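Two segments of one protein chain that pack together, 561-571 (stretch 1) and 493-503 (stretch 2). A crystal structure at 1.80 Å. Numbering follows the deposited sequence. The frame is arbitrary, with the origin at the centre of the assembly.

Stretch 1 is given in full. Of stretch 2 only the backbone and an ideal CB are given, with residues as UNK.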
ATOM      1  N   TYR B 561     -10.010 -23.671  40.741  1.00 46.29           N
ATOM      2  CA  TYR B 561      -8.634 -23.731  40.260  1.00 46.83           C
ATOM      3  C   TYR B 561      -7.977 -24.977  40.856  1.00 45.70           C
ATOM      4  O   TYR B 561      -7.244 -25.670  40.167  1.00 45.20           O
ATOM      5  CB  TYR B 561      -7.846 -22.460  40.680  1.00 44.53           C
ATOM      6  CG  TYR B 561      -6.499 -22.362  40.015  1.00 44.94           C
ATOM      7  CD1 TYR B 561      -5.410 -23.065  40.507  1.00 44.20           C
ATOM      8  CD2 TYR B 561      -6.317 -21.557  38.888  1.00 42.45           C
ATOM      9  CE1 TYR B 561      -4.179 -23.000  39.863  1.00 44.21           C
ATOM     10  CE2 TYR B 561      -5.097 -21.501  38.234  1.00 42.63           C
ATOM     11  CZ  TYR B 561      -4.030 -22.217  38.759  1.00 42.80           C
ATOM     12  OH  TYR B 561      -2.842 -22.179  38.116  1.00 41.80           O
ATOM     13  N   CYS B 562      -8.221 -25.239  42.127  1.00 48.50           N
ATOM     14  CA  CYS B 562      -7.477 -26.277  42.798  1.00 50.55           C
ATOM     15  C   CYS B 562      -8.077 -27.677  42.618  1.00 52.92           C
ATOM     16  O   CYS B 562      -7.358 -28.674  42.636  1.00 57.77           O
ATOM     17  CB  CYS B 562      -7.375 -25.985  44.286  1.00 54.23           C
ATOM     18  SG  CYS B 562      -6.281 -24.611  44.652  1.00 54.39           S
ATOM     19  N   CYS B 563      -9.393 -27.771  42.558  1.00 51.93           N
ATOM     20  CA  CYS B 563     -10.021 -29.060  42.628  1.00 53.57           C
ATOM     21  C   CYS B 563     -10.565 -29.515  41.301  1.00 51.57           C
ATOM     22  O   CYS B 563     -10.961 -30.634  41.215  1.00 51.95           O
ATOM     23  CB  CYS B 563     -11.165 -29.025  43.617  1.00 54.87           C
ATOM     24  SG  CYS B 563     -10.517 -28.720  45.294  1.00 60.28           S
ATOM     25  N   GLU B 564     -10.713 -28.618  40.342  1.00 50.79           N
ATOM     26  CA  GLU B 564     -11.407 -28.954  39.045  1.00 50.73           C
ATOM     27  C   GLU B 564     -10.509 -29.063  37.850  1.00 50.82           C
ATOM     28  O   GLU B 564     -10.981 -29.331  36.739  1.00 50.93           O
ATOM     29  CB  GLU B 564     -12.529 -27.961  38.720  1.00 49.34           C
ATOM     30  CG  GLU B 564     -13.696 -28.082  39.695  1.00 50.88           C
ATOM     31  CD  GLU B 564     -14.880 -27.175  39.407  1.00 50.16           C
ATOM     32  OE1 GLU B 564     -14.782 -26.286  38.576  1.00 53.68           O
ATOM     33  OE2 GLU B 564     -15.938 -27.346  40.058  1.00 57.99           O
ATOM     34  N   GLN B 565      -9.216 -28.918  38.062  1.00 49.73           N
ATOM     35  CA  GLN B 565      -8.239 -29.263  37.045  1.00 49.34           C
ATOM     36  C   GLN B 565      -7.105 -29.976  37.752  1.00 54.24           C
ATOM     37  O   GLN B 565      -6.855 -29.783  38.951  1.00 57.60           O
ATOM     38  CB  GLN B 565      -7.744 -28.034  36.324  1.00 53.23           C
ATOM     39  CG  GLN B 565      -7.265 -26.971  37.278  1.00 56.11           C
ATOM     40  CD  GLN B 565      -6.750 -25.761  36.565  1.00 57.27           C
ATOM     41  OE1 GLN B 565      -6.834 -25.661  35.288  1.00 60.86           O
ATOM     42  NE2 GLN B 565      -6.242 -24.807  37.344  1.00 49.70           N
ATOM     43  N   PRO B 566      -6.402 -30.819  37.047  1.00 56.89           N
ATOM     44  CA  PRO B 566      -5.286 -31.413  37.717  1.00 58.92           C
ATOM     45  C   PRO B 566      -4.211 -30.354  38.040  1.00 52.26           C
ATOM     46  O   PRO B 566      -3.876 -29.526  37.232  1.00 47.69           O
ATOM     47  CB  PRO B 566      -4.806 -32.473  36.709  1.00 61.99           C
ATOM     48  CG  PRO B 566      -5.282 -31.997  35.391  1.00 63.46           C
ATOM     49  CD  PRO B 566      -6.612 -31.372  35.694  1.00 62.52           C
ATOM     50  N   LEU B 567      -3.722 -30.359  39.260  1.00 50.58           N
ATOM     51  CA  LEU B 567      -2.700 -29.399  39.657  1.00 47.86           C
ATOM     52  C   LEU B 567      -1.395 -29.987  39.249  1.00 48.01           C
ATOM     53  O   LEU B 567      -0.495 -29.295  38.771  1.00 49.48           O
ATOM     54  CB  LEU B 567      -2.744 -29.118  41.153  1.00 49.63           C
ATOM     55  CG  LEU B 567      -3.939 -28.358  41.717  1.00 51.26           C
ATOM     56  CD1 LEU B 567      -3.845 -28.297  43.261  1.00 53.90           C
ATOM     57  CD2 LEU B 567      -3.982 -26.951  41.137  1.00 53.77           C
ATOM     58  N   ILE B 568      -1.331 -31.305  39.295  1.00 48.75           N
ATOM     59  CA  ILE B 568      -0.167 -32.006  38.801  1.00 49.56           C
ATOM     60  C   ILE B 568      -0.602 -32.932  37.654  1.00 48.82           C
ATOM     61  O   ILE B 568      -1.596 -33.571  37.757  1.00 51.17           O
ATOM     62  CB  ILE B 568       0.572 -32.747  39.916  1.00 49.40           C
ATOM     63  CG1 ILE B 568       1.778 -33.490  39.355  1.00 49.05           C
ATOM     64  CG2 ILE B 568      -0.349 -33.686  40.715  1.00 51.47           C
ATOM     65  CD1 ILE B 568       2.641 -34.170  40.407  1.00 50.99           C
ATOM     66  N   ASP B 569       0.161 -32.941  36.566  1.00 48.73           N
ATOM     67  CA  ASP B 569      -0.056 -33.842  35.443  1.00 49.33           C
ATOM     68  C   ASP B 569       1.335 -34.327  35.015  1.00 49.13           C
ATOM     69  O   ASP B 569       1.997 -33.722  34.171  1.00 48.10           O
ATOM     70  CB  ASP B 569      -0.781 -33.129  34.312  1.00 48.98           C
ATOM     71  CG  ASP B 569      -1.274 -34.077  33.228  1.00 50.81           C
ATOM     72  OD1 ASP B 569      -1.233 -35.309  33.335  1.00 54.74           O
ATOM     73  OD2 ASP B 569      -1.678 -33.541  32.227  1.00 58.88           O
ATOM     74  N   LEU B 570       1.766 -35.411  35.646  1.00 48.39           N
ATOM     75  CA  LEU B 570       3.135 -35.879  35.558  1.00 49.60           C
ATOM     76  C   LEU B 570       3.196 -37.288  36.130  1.00 50.84           C
ATOM     77  O   LEU B 570       2.751 -37.535  37.266  1.00 51.49           O
ATOM     78  CB  LEU B 570       4.027 -34.916  36.323  1.00 53.17           C
ATOM     79  CG  LEU B 570       5.520 -35.192  36.395  1.00 57.58           C
ATOM     80  CD1 LEU B 570       6.186 -35.147  35.034  1.00 56.94           C
ATOM     81  CD2 LEU B 570       6.175 -34.197  37.369  1.00 59.03           C
ATOM     82  N   ARG B 571       3.721 -38.221  35.350  1.00 50.39           N
ATOM     83  CA  ARG B 571       3.803 -39.583  35.777  1.00 52.07           C
ATOM     84  C   ARG B 571       5.199 -40.054  35.645  1.00 52.41           C
ATOM     85  O   ARG B 571       5.925 -39.608  34.793  1.00 51.60           O
ATOM     86  CB  ARG B 571       2.925 -40.494  34.932  1.00 54.71           C
ATOM     87  CG  ARG B 571       1.547 -39.935  34.671  1.00 55.89           C
ATOM     88  CD  ARG B 571       0.557 -40.995  34.204  1.00 56.80           C
ATOM     89  NE  ARG B 571      -0.676 -40.307  33.886  1.00 57.51           N
ATOM     90  CZ  ARG B 571      -1.712 -40.816  33.220  1.00 58.23           C
ATOM     91  NH1 ARG B 571      -1.686 -42.041  32.771  1.00 55.03           N
ATOM     92  NH2 ARG B 571      -2.764 -40.040  32.968  1.00 59.56           N
ATOM     93  N   UNK B 493      -6.193 -29.500  50.535  1.00 64.05           N
ATOM     94  CA  UNK B 493      -5.749 -30.896  50.477  1.00 66.14           C
ATOM     95  C   UNK B 493      -5.314 -31.253  49.055  1.00 62.36           C
ATOM     96  O   UNK B 493      -4.417 -32.067  48.860  1.00 62.10           O
ATOM     97  CB  UNK B 493      -6.862 -31.836  50.945  1.00 66.14           C
ATOM     98  N   UNK B 494      -5.931 -30.629  48.064  1.00 61.44           N
ATOM     99  CA  UNK B 494      -5.507 -30.826  46.648  1.00 57.93           C
ATOM    100  C   UNK B 494      -4.059 -30.319  46.382  1.00 57.15           C
ATOM    101  O   UNK B 494      -3.210 -31.017  45.797  1.00 55.24           O
ATOM    102  CB  UNK B 494      -6.478 -30.098  45.716  1.00 57.93           C
ATOM    103  N   UNK B 495      -3.763 -29.129  46.875  1.00 58.02           N
ATOM    104  CA  UNK B 495      -2.445 -28.553  46.719  1.00 56.17           C
ATOM    105  C   UNK B 495      -1.379 -29.399  47.472  1.00 58.92           C
ATOM    106  O   UNK B 495      -0.322 -29.737  46.925  1.00 57.90           O
ATOM    107  CB  UNK B 495      -2.449 -27.109  47.225  1.00 56.17           C
ATOM    108  N   UNK B 496      -1.665 -29.771  48.721  1.00 64.29           N
ATOM    109  CA  UNK B 496      -0.722 -30.635  49.492  1.00 66.58           C
ATOM    110  C   UNK B 496      -0.371 -31.957  48.829  1.00 66.50           C
ATOM    111  O   UNK B 496       0.794 -32.443  48.857  1.00 70.72           O
ATOM    112  CB  UNK B 496      -1.317 -30.940  50.868  1.00 66.58           C
ATOM    113  N   UNK B 497      -1.414 -32.538  48.273  1.00 63.66           N
ATOM    114  CA  UNK B 497      -1.304 -33.820  47.549  1.00 66.05           C
ATOM    115  C   UNK B 497      -0.442 -33.682  46.290  1.00 60.97           C
ATOM    116  O   UNK B 497       0.425 -34.521  46.019  1.00 59.87           O
ATOM    117  CB  UNK B 497      -2.694 -34.335  47.169  1.00 66.05           C
ATOM    118  N   UNK B 498      -0.675 -32.606  45.558  1.00 57.76           N
ATOM    119  CA  UNK B 498       0.078 -32.363  44.334  1.00 55.50           C
ATOM    120  C   UNK B 498       1.524 -32.045  44.672  1.00 57.10           C
ATOM    121  O   UNK B 498       2.441 -32.520  44.012  1.00 56.50           O
ATOM    122  CB  UNK B 498      -0.547 -31.224  43.526  1.00 55.50           C
ATOM    123  N   UNK B 499       1.734 -31.297  45.752  1.00 57.63           N
ATOM    124  CA  UNK B 499       3.082 -30.975  46.147  1.00 59.23           C
ATOM    125  C   UNK B 499       3.781 -32.261  46.572  1.00 60.11           C
ATOM    126  O   UNK B 499       4.913 -32.499  46.199  1.00 59.75           O
ATOM    127  CB  UNK B 499       3.094 -29.936  47.270  1.00 59.23           C
ATOM    128  N   UNK B 500       3.094 -33.110  47.310  1.00 63.93           N
ATOM    129  CA  UNK B 500       3.750 -34.335  47.857  1.00 66.05           C
ATOM    130  C   UNK B 500       4.142 -35.280  46.718  1.00 63.78           C
ATOM    131  O   UNK B 500       5.260 -35.795  46.642  1.00 61.67           O
ATOM    132  CB  UNK B 500       2.824 -35.059  48.836  1.00 66.05           C
ATOM    133  N   UNK B 501       3.235 -35.381  45.758  1.00 62.21           N
ATOM    134  CA  UNK B 501       3.502 -36.180  44.561  1.00 63.93           C
ATOM    135  C   UNK B 501       4.650 -35.660  43.683  1.00 59.63           C
ATOM    136  O   UNK B 501       5.470 -36.446  43.270  1.00 58.53           O
ATOM    137  CB  UNK B 501       2.227 -36.253  43.718  1.00 63.93           C
ATOM    138  N   UNK B 502       4.742 -34.346  43.462  1.00 57.31           N
ATOM    139  CA  UNK B 502       5.879 -33.764  42.762  1.00 58.30           C
ATOM    140  C   UNK B 502       7.227 -34.043  43.450  1.00 61.87           C
ATOM    141  O   UNK B 502       8.227 -34.395  42.823  1.00 62.52           O
ATOM    142  CB  UNK B 502       5.673 -32.253  42.632  1.00 58.30           C
ATOM    143  N   UNK B 503       7.267 -33.816  44.752  1.00 66.10           N
ATOM    144  CA  UNK B 503       8.489 -34.036  45.535  1.00 67.72           C
ATOM    145  C   UNK B 503       8.930 -35.483  45.376  1.00 67.90           C
ATOM    146  O   UNK B 503      10.090 -35.786  45.078  1.00 66.64           O
ATOM    147  CB  UNK B 503       8.268 -33.700  47.011  1.00 67.72           C
TER

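Stretch 2 is helical throughout, with each backbone NH from 497 onward bonded to the carbonyl four residues earlier, so one face of the helix recurs at 494, 498 and 501 and meets stretch 1. Position 493 has its ideal CB clear of stretch 1; any helix-tolerant residue would do, and it is E493.

At 494 the CA-to-CB bond points toward stretch 1, and the ideal CB lies 3.5 Å from C562 O and 4.0 Å from L567 CD1. With a carbonyl and a methyl so near, a small side chain suits best. The residue is A494, whose CB also lies 4.3 Å from C563 SG.

Position 495 points sideways, its ideal CB 4.4 Å from L567 CD1 and 5.2 Å from C562 SG. This leaves room for a few more carbons against a greasy surface, so valine, isoleucine or leucine would fit. It is V495, with chi1 t; its CG2 lies 3.8 Å from both C562 SG and L567 CD1.

Position 496 points away and 497 sideways, both beyond reach of stretch 1, so polar residues are acceptable: E496 and S497.

At 498 the backbones come close, 5.5 Å between the CA atoms of 498 and I568. The ideal CB points toward stretch 1, 3.7 Å from I568 CG2 and 3.9 Å from L567 CB. Little space remains beyond the first carbon, which favours alanine or glycine, and alanine adds apolar contact as well as favouring the helix. The residue is A498.

Position 499 points away and 500 is out of reach; they are L499 and K500.

Position 501 faces stretch 1 with its ideal CB 3.9 Å from I568 CD1. A side chain with aliphatic carbons near its base would cover that methyl, and a polar end could reach toward the carbonyl of L570; leucine, methionine, glutamine or lysine are all plausible. Q501 (chi1 t, chi2 p) sets its CG 3.6 Å from I568 CD1. A water donates to both Q501 OE1 and L570 O, its O 2.6 Å from each; no direct hydrogen bond joins the stretches.

At 502 the bond points sideways, the ideal CB 4.2 Å from I568 CD1, with L570 beyond. A longer apolar residue such as leucine or methionine could span both. L502 does so: its CB lies 4.3 Å from I568 CD1 and its CD1 4.2 Å from L570 CD2.

Position 503 is out of reach; it is Q503.

Stretch 2 (493-503) EAVESALKQLQ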
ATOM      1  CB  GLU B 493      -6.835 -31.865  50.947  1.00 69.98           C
ATOM      2  CG  GLU B 493      -7.135 -31.685  52.425  1.00 75.59           C
ATOM      3  CD  GLU B 493      -8.422 -32.337  52.893  1.00 79.61           C
ATOM      4  OE1 GLU B 493      -9.170 -32.891  52.081  1.00 82.20           O
ATOM      5  OE2 GLU B 493      -8.688 -32.296  54.096  1.00 82.35           O
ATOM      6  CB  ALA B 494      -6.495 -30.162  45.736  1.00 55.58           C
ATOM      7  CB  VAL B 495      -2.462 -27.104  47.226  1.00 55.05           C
ATOM      8  CG1 VAL B 495      -1.054 -26.553  47.231  1.00 56.12           C
ATOM      9  CG2 VAL B 495      -3.341 -26.225  46.373  1.00 53.69           C
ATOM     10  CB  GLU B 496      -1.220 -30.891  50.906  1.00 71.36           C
ATOM     11  CG  GLU B 496      -0.969 -29.680  51.778  1.00 73.64           C
ATOM     12  CD  GLU B 496      -1.636 -29.767  53.113  1.00 79.13           C
ATOM     13  OE1 GLU B 496      -2.489 -30.684  53.322  1.00 81.18           O
ATOM     14  OE2 GLU B 496      -1.271 -28.931  53.962  1.00 80.96           O
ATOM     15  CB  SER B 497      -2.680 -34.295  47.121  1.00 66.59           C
ATOM     16  OG  SER B 497      -2.567 -35.575  46.555  1.00 68.01           O
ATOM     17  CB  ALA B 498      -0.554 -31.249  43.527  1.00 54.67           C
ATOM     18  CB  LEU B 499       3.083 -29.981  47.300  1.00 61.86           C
ATOM     19  CG  LEU B 499       4.491 -29.688  47.832  1.00 63.85           C
ATOM     20  CD1 LEU B 499       5.441 -29.085  46.814  1.00 62.27           C
ATOM     21  CD2 LEU B 499       4.357 -28.755  49.003  1.00 66.69           C
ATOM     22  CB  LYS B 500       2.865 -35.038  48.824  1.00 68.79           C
ATOM     23  CG  LYS B 500       3.683 -36.060  49.497  1.00 72.77           C
ATOM     24  CD  LYS B 500       2.803 -36.986  50.278  1.00 78.69           C
ATOM     25  CE  LYS B 500       3.696 -37.969  50.989  1.00 82.74           C
ATOM     26  NZ  LYS B 500       3.596 -37.797  52.462  1.00 88.06           N
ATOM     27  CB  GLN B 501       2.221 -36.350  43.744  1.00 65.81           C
ATOM     28  CG  GLN B 501       2.397 -37.166  42.453  1.00 68.06           C
ATOM     29  CD  GLN B 501       2.781 -38.630  42.650  1.00 71.15           C
ATOM     30  OE1 GLN B 501       2.588 -39.427  41.746  1.00 72.98           O
ATOM     31  NE2 GLN B 501       3.344 -38.971  43.786  1.00 72.91           N
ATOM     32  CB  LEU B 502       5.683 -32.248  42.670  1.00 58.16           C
ATOM     33  CG  LEU B 502       6.841 -31.413  42.153  1.00 59.72           C
ATOM     34  CD1 LEU B 502       7.109 -31.723  40.672  1.00 59.70           C
ATOM     35  CD2 LEU B 502       6.497 -29.939  42.275  1.00 59.32           C
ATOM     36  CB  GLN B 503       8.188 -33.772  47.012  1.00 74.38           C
ATOM     37  CG  GLN B 503       7.818 -32.330  47.307  1.00 76.70           C
ATOM     38  CD  GLN B 503       7.374 -32.123  48.748  1.00 83.31           C
ATOM     39  OE1 GLN B 503       6.775 -32.999  49.382  1.00 89.26           O
ATOM     40  NE2 GLN B 503       7.664 -30.940  49.269  1.00 85.41           N
TER
HETATM   41  O   HOH W   1       2.245 -39.114  39.225  1.00 59.70           O
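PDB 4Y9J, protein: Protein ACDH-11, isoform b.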